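Local coordinates for uncharacterized protein (Escherichia coli O157:H7, PDB 4R29), which probably methylates a zinc-finger cysteine of the host proteins TAB2 and TAB3, using S-adenosylmethionine, and so blocks NF-kappa-B activation, at residues Met109-Val114 against Asn162-Leu167; Phe136-Glu139 against Tyr145-Val148. The protein carries 1 engineered substitution. All coordinates share one frame; numbering follows the deposited sequence.

Interaction 1 of 2, residues Met109-Val114 against Asn162-Leu167; sequences MGQFSV and NRFIEL. With SAM (S-adenosylmethionine), chain E.
Apolar helix-on-sheet packing joins Met109 and Gln111 of the edge strand 109-114 to Phe164 of helix 155-181, in the buried middle of the chain. The Phe164 ring does most of the touching. Its tip runs up against the aliphatic part of Gln111, with CZ of Phe164 3.4 Å from CG of Gln111, while CB of Gln111 lies over one ring face, offset toward the rim. Gln111 sends CG anti to its own backbone nitrogen (chi1 173°), then bends at chi2, and its amide plane ends up only 9° from the ring plane. Beside this, CE of Met109 meets CB of Phe164 at 4.0 Å, and Ile201 of helix 186-201 touches both residues. In this Rossmann-like methyltransferase the strand also carries part of the S-adenosylmethionine site. Gln111 grips the methionine end through its backbone: its N donates to OXT of the ligand at 3.0 Å, nearly straight at 167°, and its O accepts from the ligand amine N at 2.6 Å. Gly110 CA comes within 3.4 Å of the same OXT. Arg107, Ser98, Tyr204 and Glu191 also hydrogen-bond the cofactor. A weak bond of 3.1 Å runs from Gln111 NE2 to Phe112 O and may help to orient the amide.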
ATOM      1  N   MET A 109       6.026  -6.035   6.602  1.00 17.50           N
ATOM      2  CA  MET A 109       5.113  -5.449   5.612  1.00 18.85           C
ATOM      3  C   MET A 109       4.401  -4.165   6.019  1.00 15.99           C
ATOM      4  O   MET A 109       4.316  -3.813   7.197  1.00 15.39           O
ATOM      5  CB  MET A 109       4.155  -6.474   4.966  1.00 21.14           C
ATOM      6  CG  MET A 109       2.819  -6.671   5.574  1.00 22.46           C
ATOM      7  SD  MET A 109       1.496  -5.429   5.375  1.00 18.22           S
ATOM      8  CE  MET A 109       0.519  -6.089   6.728  1.00 16.56           C
ATOM      9  N   GLY A 110       3.980  -3.439   4.991  1.00 17.00           N
ATOM     10  CA  GLY A 110       3.274  -2.179   5.133  1.00 18.86           C
ATOM     11  C   GLY A 110       2.310  -2.060   3.968  1.00 16.89           C
ATOM     12  O   GLY A 110       2.404  -2.810   2.996  1.00 17.85           O
ATOM     13  N   GLN A 111       1.383  -1.124   4.063  1.00 15.93           N
ATOM     14  CA  GLN A 111       0.371  -0.943   3.032  1.00 18.15           C
ATOM     15  C   GLN A 111       0.166   0.564   2.874  1.00 18.09           C
ATOM     16  O   GLN A 111       0.157   1.294   3.854  1.00 19.65           O
ATOM     17  CB  GLN A 111      -0.934  -1.662   3.427  1.00 16.03           C
ATOM     18  CG  GLN A 111      -2.128  -1.388   2.495  1.00 18.40           C
ATOM     19  CD  GLN A 111      -2.877  -0.110   2.858  1.00 20.95           C
ATOM     20  OE1 GLN A 111      -3.197   0.117   4.019  1.00 24.73           O
ATOM     21  NE2 GLN A 111      -3.152   0.724   1.870  1.00 18.88           N
ATOM     22  N   PHE A 112       0.053   1.028   1.640  1.00 19.69           N
ATOM     23  CA  PHE A 112      -0.203   2.439   1.369  1.00 19.03           C
ATOM     24  C   PHE A 112      -1.012   2.561   0.076  1.00 17.46           C
ATOM     25  O   PHE A 112      -1.372   1.562  -0.514  1.00 21.96           O
ATOM     26  CB  PHE A 112       1.108   3.246   1.333  1.00 17.07           C
ATOM     27  CG  PHE A 112       2.082   2.819   0.251  1.00 19.80           C
ATOM     28  CD1 PHE A 112       2.973   1.761   0.465  1.00 19.36           C
ATOM     29  CD2 PHE A 112       2.128   3.493  -0.972  1.00 20.60           C
ATOM     30  CE1 PHE A 112       3.887   1.378  -0.518  1.00 17.12           C
ATOM     31  CE2 PHE A 112       3.042   3.118  -1.968  1.00 19.72           C
ATOM     32  CZ  PHE A 112       3.918   2.051  -1.738  1.00 17.38           C
ATOM     33  N   SER A 113      -1.292   3.778  -0.367  1.00 22.37           N
ATOM     34  CA  SER A 113      -2.116   3.986  -1.558  1.00 20.78           C
ATOM     35  C   SER A 113      -1.434   4.901  -2.543  1.00 22.95           C
ATOM     36  O   SER A 113      -0.640   5.763  -2.166  1.00 21.23           O
ATOM     37  CB  SER A 113      -3.452   4.621  -1.165  1.00 21.22           C
ATOM     38  OG  SER A 113      -4.272   3.645  -0.559  1.00 35.71           O
ATOM     39  N   VAL A 114      -1.746   4.728  -3.816  1.00 24.64           N
ATOM     40  CA  VAL A 114      -1.263   5.670  -4.812  1.00 29.94           C
ATOM     41  C   VAL A 114      -2.441   6.170  -5.637  1.00 28.32           C
ATOM     42  O   VAL A 114      -3.393   5.427  -5.868  1.00 26.71           O
ATOM     43  CB  VAL A 114      -0.159   5.060  -5.710  1.00 26.36           C
ATOM     44  CG1 VAL A 114       1.066   4.727  -4.882  1.00 25.61           C
ATOM     45  CG2 VAL A 114      -0.671   3.816  -6.430  1.00 25.71           C
ATOM     46  N   ASN A 162      -0.426 -11.511   2.656  1.00 23.03           N
ATOM     47  CA  ASN A 162      -1.607 -12.316   2.377  1.00 23.86           C
ATOM     48  C   ASN A 162      -2.674 -12.126   3.453  1.00 22.94           C
ATOM     49  O   ASN A 162      -3.850 -11.939   3.151  1.00 24.63           O
ATOM     50  CB  ASN A 162      -1.231 -13.796   2.243  1.00 27.13           C
ATOM     51  CG  ASN A 162      -0.630 -14.125   0.890  1.00 29.07           C
ATOM     52  OD1 ASN A 162      -0.912 -13.458  -0.112  1.00 32.29           O
ATOM     53  ND2 ASN A 162       0.204 -15.151   0.853  1.00 32.22           N
ATOM     54  N   ARG A 163      -2.250 -12.168   4.710  1.00 20.66           N
ATOM     55  CA  ARG A 163      -3.154 -11.976   5.826  1.00 20.64           C
ATOM     56  C   ARG A 163      -3.836 -10.599   5.763  1.00 21.17           C
ATOM     57  O   ARG A 163      -5.008 -10.454   6.096  1.00 23.98           O
ATOM     58  CB  ARG A 163      -2.406 -12.153   7.139  1.00 20.08           C
ATOM     59  CG  ARG A 163      -3.276 -12.031   8.387  1.00 22.10           C
ATOM     60  CD  ARG A 163      -4.171 -13.240   8.483  1.00 26.99           C
ATOM     61  NE  ARG A 163      -4.952 -13.277   9.717  1.00 35.57           N
ATOM     62  CZ  ARG A 163      -6.166 -13.819   9.800  1.00 37.50           C
ATOM     63  NH1 ARG A 163      -6.739 -14.352   8.723  1.00 35.21           N
ATOM     64  NH2 ARG A 163      -6.812 -13.822  10.954  1.00 40.89           N
ATOM     65  N   PHE A 164      -3.112  -9.591   5.316  1.00 19.37           N
ATOM     66  CA  PHE A 164      -3.731  -8.292   5.145  1.00 21.17           C
ATOM     67  C   PHE A 164      -4.865  -8.344   4.127  1.00 20.56           C
ATOM     68  O   PHE A 164      -5.930  -7.784   4.350  1.00 21.20           O
ATOM     69  CB  PHE A 164      -2.707  -7.243   4.719  1.00 19.09           C
ATOM     70  CG  PHE A 164      -3.327  -5.977   4.216  1.00 21.16           C
ATOM     71  CD1 PHE A 164      -3.814  -5.033   5.102  1.00 20.17           C
ATOM     72  CD2 PHE A 164      -3.455  -5.744   2.851  1.00 20.84           C
ATOM     73  CE1 PHE A 164      -4.401  -3.857   4.645  1.00 22.62           C
ATOM     74  CE2 PHE A 164      -4.035  -4.571   2.381  1.00 23.15           C
ATOM     75  CZ  PHE A 164      -4.513  -3.625   3.281  1.00 23.11           C
ATOM     76  N   ILE A 165      -4.625  -9.006   3.003  1.00 20.58           N
ATOM     77  CA  ILE A 165      -5.616  -9.081   1.941  1.00 21.61           C
ATOM     78  C   ILE A 165      -6.904  -9.784   2.410  1.00 23.18           C
ATOM     79  O   ILE A 165      -8.021  -9.368   2.066  1.00 19.76           O
ATOM     80  CB  ILE A 165      -5.018  -9.746   0.691  1.00 23.06           C
ATOM     81  CG1 ILE A 165      -3.897  -8.865   0.124  1.00 21.20           C
ATOM     82  CG2 ILE A 165      -6.092  -9.991  -0.370  1.00 18.81           C
ATOM     83  CD1 ILE A 165      -3.113  -9.534  -1.005  1.00 24.20           C
ATOM     84  N   GLU A 166      -6.737 -10.832   3.211  1.00 22.08           N
ATOM     85  CA  GLU A 166      -7.874 -11.494   3.853  1.00 24.34           C
ATOM     86  C   GLU A 166      -8.630 -10.554   4.772  1.00 24.32           C
ATOM     87  O   GLU A 166      -9.859 -10.489   4.713  1.00 20.54           O
ATOM     88  CB  GLU A 166      -7.416 -12.690   4.678  1.00 23.75           C
ATOM     89  CG  GLU A 166      -6.839 -13.805   3.863  1.00 27.30           C
ATOM     90  CD  GLU A 166      -6.195 -14.855   4.743  1.00 36.12           C
ATOM     91  OE1 GLU A 166      -5.386 -15.654   4.220  1.00 43.70           O
ATOM     92  OE2 GLU A 166      -6.491 -14.873   5.960  1.00 35.47           O
ATOM     93  N   LEU A 167      -7.907  -9.849   5.645  1.00 18.68           N
ATOM     94  CA  LEU A 167      -8.571  -8.930   6.550  1.00 19.57           C
ATOM     95  C   LEU A 167      -9.204  -7.806   5.741  1.00 20.24           C
ATOM     96  O   LEU A 167     -10.332  -7.417   5.986  1.00 22.28           O
ATOM     97  CB  LEU A 167      -7.603  -8.392   7.612  1.00 22.37           C
ATOM     98  CG  LEU A 167      -6.985  -9.451   8.537  1.00 22.14           C
ATOM     99  CD1 LEU A 167      -5.970  -8.866   9.501  1.00 19.76           C
ATOM    100  CD2 LEU A 167      -8.085 -10.182   9.305  1.00 25.97           C
TER
HETATM  101  N   SAM E 301       0.184   2.760   6.044  1.00 21.51           N
HETATM  102  CA  SAM E 301      -0.067   1.911   7.209  1.00 25.67           C
HETATM  103  C   SAM E 301       1.052   0.896   7.418  1.00 22.86           C
HETATM  104  O   SAM E 301       1.207   0.383   8.531  1.00 21.16           O
HETATM  105  OXT SAM E 301       1.788   0.559   6.474  1.00 19.90           O
HETATM  106  CB  SAM E 301      -1.381   1.145   7.097  1.00 21.32           C
HETATM  107  CG  SAM E 301      -2.628   2.000   7.261  1.00 30.12           C
HETATM  108  SD  SAM E 301      -4.127   1.042   7.653  1.00 36.13           S
HETATM  109  CE  SAM E 301      -5.242   2.464   7.781  1.00 31.69           C
HETATM  110  C5' SAM E 301      -3.860   0.775   9.423  1.00 30.19           C
HETATM  111  C4' SAM E 301      -4.982  -0.078  10.008  1.00 27.71           C
HETATM  112  O4' SAM E 301      -4.546  -0.705  11.201  1.00 27.15           O
HETATM  113  C3' SAM E 301      -6.215   0.751  10.357  1.00 27.50           C
HETATM  114  O3' SAM E 301      -7.149   0.766   9.294  1.00 23.85           O
HETATM  115  C2' SAM E 301      -6.766   0.060  11.585  1.00 25.28           C
HETATM  116  O2' SAM E 301      -7.717  -0.860  11.131  1.00 19.46           O
HETATM  117  C1' SAM E 301      -5.591  -0.728  12.161  1.00 25.53           C
HETATM  118  N9  SAM E 301      -5.008  -0.130  13.378  1.00 21.30           N
HETATM  119  C8  SAM E 301      -4.813  -0.771  14.572  1.00 23.33           C
HETATM  120  N7  SAM E 301      -4.224   0.073  15.438  1.00 21.97           N
HETATM  121  C5  SAM E 301      -4.031   1.252  14.808  1.00 24.00           C
HETATM  122  C6  SAM E 301      -3.469   2.448  15.231  1.00 20.38           C
HETATM  123  N6  SAM E 301      -3.004   2.566  16.471  1.00 24.53           N
HETATM  124  N1  SAM E 301      -3.404   3.506  14.356  1.00 26.32           N
HETATM  125  C2  SAM E 301      -3.882   3.371  13.064  1.00 27.36           C
HETATM  126  N3  SAM E 301      -4.437   2.178  12.645  1.00 26.29           N
HETATM  127  C4  SAM E 301      -4.509   1.132  13.506  1.00 22.72           C

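Interaction 2 of 2, residues Phe136-Glu139 against Tyr145-Val148; sequences FPKE and YIVV
With chi1 of 52°, the Phe136 ring is placed between its own backbone N and carbonyl carbon and is brought over the Ile146 side chain. Ile146 meets it with CG1 beside the backbone N (chi1 -53°) and CG2 anti to that N, so that the branched CB faces the ring and both branches reach its far end. CB of Ile146 makes a CH-pi contact 4.0 Å from the centroid of the Phe136 ring, over the face but offset toward the rim. CG2 of Ile146 lies 3.8 Å from CZ of Phe136, and CG2 of Val148 comes obliquely to CE1 of Phe136 at 4.1 Å. Beneath these side chains, the two backbones form an antiparallel hydrogen-bonded pair. Phe136 N donates to Ile146 O at 3.1 Å, and Ile146 N returns a shorter bond of 2.7 Å to Phe136 O. The next pair, Pro137 with Tyr145, is non-hydrogen-bonded, a position where the missing N-H of proline costs no bond between these strands. There the Tyr145 ring lies obliquely against the proline, CE2 of Tyr145 standing 3.8 Å from CG of Pro137. Lys138, just past the strand end, crosses the Ile146 side chain at a slant, with CD of Lys138 4.1 Å from CD1 of Ile146. The contact belongs to the beta hairpin of strands 131-137 and 145-151: Ile146 also touches Gln111 and Ser113 of strand 109-114, and Val148 packs on Ala161 of helix 155-181.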
ATOM      1  N   PHE A 136      -3.457  -3.615  -6.161  1.00 27.49           N
ATOM      2  CA  PHE A 136      -4.823  -3.783  -6.659  1.00 28.33           C
ATOM      3  C   PHE A 136      -5.652  -2.524  -6.476  1.00 28.09           C
ATOM      4  O   PHE A 136      -5.350  -1.700  -5.615  1.00 27.06           O
ATOM      5  CB  PHE A 136      -5.521  -4.971  -6.001  1.00 25.64           C
ATOM      6  CG  PHE A 136      -5.472  -4.949  -4.507  1.00 28.37           C
ATOM      7  CD1 PHE A 136      -4.370  -5.455  -3.830  1.00 26.35           C
ATOM      8  CD2 PHE A 136      -6.523  -4.435  -3.777  1.00 27.58           C
ATOM      9  CE1 PHE A 136      -4.317  -5.448  -2.449  1.00 27.74           C
ATOM     10  CE2 PHE A 136      -6.473  -4.416  -2.378  1.00 32.79           C
ATOM     11  CZ  PHE A 136      -5.364  -4.926  -1.718  1.00 25.43           C
ATOM     12  N   PRO A 137      -6.706  -2.377  -7.295  1.00 29.14           N
ATOM     13  CA  PRO A 137      -7.587  -1.207  -7.238  1.00 31.35           C
ATOM     14  C   PRO A 137      -8.205  -1.030  -5.850  1.00 29.47           C
ATOM     15  O   PRO A 137      -8.552  -2.010  -5.206  1.00 27.90           O
ATOM     16  CB  PRO A 137      -8.694  -1.549  -8.254  1.00 31.12           C
ATOM     17  CG  PRO A 137      -8.069  -2.531  -9.195  1.00 29.26           C
ATOM     18  CD  PRO A 137      -7.131  -3.343  -8.329  1.00 29.15           C
ATOM     19  N   LYS A 138      -8.342   0.209  -5.397  1.00 30.44           N
ATOM     20  CA  LYS A 138      -9.023   0.442  -4.146  1.00 34.36           C
ATOM     21  C   LYS A 138     -10.500   0.209  -4.335  1.00 42.94           C
ATOM     22  O   LYS A 138     -11.099   0.705  -5.293  1.00 42.03           O
ATOM     23  CB  LYS A 138      -8.806   1.856  -3.623  1.00 36.10           C
ATOM     24  CG  LYS A 138      -9.549   2.107  -2.315  1.00 34.62           C
ATOM     25  CD  LYS A 138      -8.913   3.233  -1.499  1.00 39.81           C
ATOM     26  CE  LYS A 138      -9.786   3.640  -0.305  1.00 47.02           C
ATOM     27  NZ  LYS A 138     -10.591   2.499   0.247  1.00 56.11           N
ATOM     28  N   GLU A 139     -11.067  -0.573  -3.421  1.00 45.19           N
ATOM     29  CA  GLU A 139     -12.508  -0.701  -3.255  1.00 47.69           C
ATOM     30  C   GLU A 139     -13.168   0.681  -3.305  1.00 47.05           C
ATOM     31  O   GLU A 139     -12.662   1.639  -2.720  1.00 45.48           O
ATOM     32  CB  GLU A 139     -12.788  -1.351  -1.895  1.00 47.35           C
ATOM     33  CG  GLU A 139     -14.253  -1.525  -1.557  1.00 53.02           C
ATOM     34  CD  GLU A 139     -14.916  -2.559  -2.438  1.00 52.71           C
ATOM     35  OE1 GLU A 139     -14.258  -3.040  -3.392  1.00 54.52           O
ATOM     36  OE2 GLU A 139     -16.088  -2.890  -2.170  1.00 45.42           O
ATOM     37  N   TYR A 145      -5.156   2.979  -6.081  1.00 28.29           N
ATOM     38  CA  TYR A 145      -4.678   1.601  -5.959  1.00 29.56           C
ATOM     39  C   TYR A 145      -4.041   1.362  -4.595  1.00 24.78           C
ATOM     40  O   TYR A 145      -3.336   2.216  -4.083  1.00 24.35           O
ATOM     41  CB  TYR A 145      -3.679   1.279  -7.066  1.00 22.96           C
ATOM     42  CG  TYR A 145      -4.335   1.172  -8.405  1.00 28.01           C
ATOM     43  CD1 TYR A 145      -4.637   2.311  -9.143  1.00 28.23           C
ATOM     44  CD2 TYR A 145      -4.690  -0.067  -8.924  1.00 30.82           C
ATOM     45  CE1 TYR A 145      -5.264   2.215 -10.368  1.00 31.41           C
ATOM     46  CE2 TYR A 145      -5.311  -0.173 -10.155  1.00 31.45           C
ATOM     47  CZ  TYR A 145      -5.597   0.972 -10.871  1.00 32.01           C
ATOM     48  OH  TYR A 145      -6.216   0.867 -12.100  1.00 39.23           O
ATOM     49  N   ILE A 146      -4.318   0.206  -4.007  1.00 28.46           N
ATOM     50  CA  ILE A 146      -3.655  -0.218  -2.779  1.00 23.83           C
ATOM     51  C   ILE A 146      -2.318  -0.884  -3.120  1.00 24.17           C
ATOM     52  O   ILE A 146      -2.236  -1.696  -4.046  1.00 22.35           O
ATOM     53  CB  ILE A 146      -4.520  -1.244  -2.004  1.00 25.27           C
ATOM     54  CG1 ILE A 146      -5.928  -0.706  -1.776  1.00 24.99           C
ATOM     55  CG2 ILE A 146      -3.859  -1.633  -0.681  1.00 22.38           C
ATOM     56  CD1 ILE A 146      -5.972   0.404  -0.810  1.00 26.12           C
ATOM     57  N   VAL A 147      -1.280  -0.546  -2.360  1.00 23.97           N
ATOM     58  CA  VAL A 147       0.002  -1.230  -2.462  1.00 17.34           C
ATOM     59  C   VAL A 147       0.375  -1.893  -1.152  1.00 16.06           C
ATOM     60  O   VAL A 147       0.492  -1.237  -0.114  1.00 19.14           O
ATOM     61  CB  VAL A 147       1.134  -0.271  -2.874  1.00 18.90           C
ATOM     62  CG1 VAL A 147       2.420  -1.060  -3.150  1.00 15.56           C
ATOM     63  CG2 VAL A 147       0.706   0.570  -4.089  1.00 16.17           C
ATOM     64  N   VAL A 148       0.554  -3.204  -1.199  1.00 17.61           N
ATOM     65  CA  VAL A 148       1.035  -3.960  -0.054  1.00 18.04           C
ATOM     66  C   VAL A 148       2.501  -4.319  -0.300  1.00 18.00           C
ATOM     67  O   VAL A 148       2.820  -5.140  -1.173  1.00 17.74           O
ATOM     68  CB  VAL A 148       0.207  -5.257   0.167  1.00 20.44           C
ATOM     69  CG1 VAL A 148       0.683  -6.013   1.406  1.00 15.76           C
ATOM     70  CG2 VAL A 148      -1.291  -4.941   0.288  1.00 18.28           C
TER

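Interactions 1 and 2 lie with their centres about 8 Å apart and share one three-stranded antiparallel sheet, ordered 109-114, 145-151, 131-137. Along the chain, the hairpin of interaction 2 comes after strand 109-114 and before helix 155-181, which follows directly on strand 145-151. The central strand joins the two: Phe112 O and Val147 N lie 2.8 Å apart, a probable hydrogen bond, and CD2 of Phe164 packs 3.4 Å from CG2 of Val148. Gln111 has Ile146 across from the cofactor and Phe164 to its flank, which puts Ile146 of the hairpin, behind Gln111, in what is probably the second shell of the S-adenosylmethionine site.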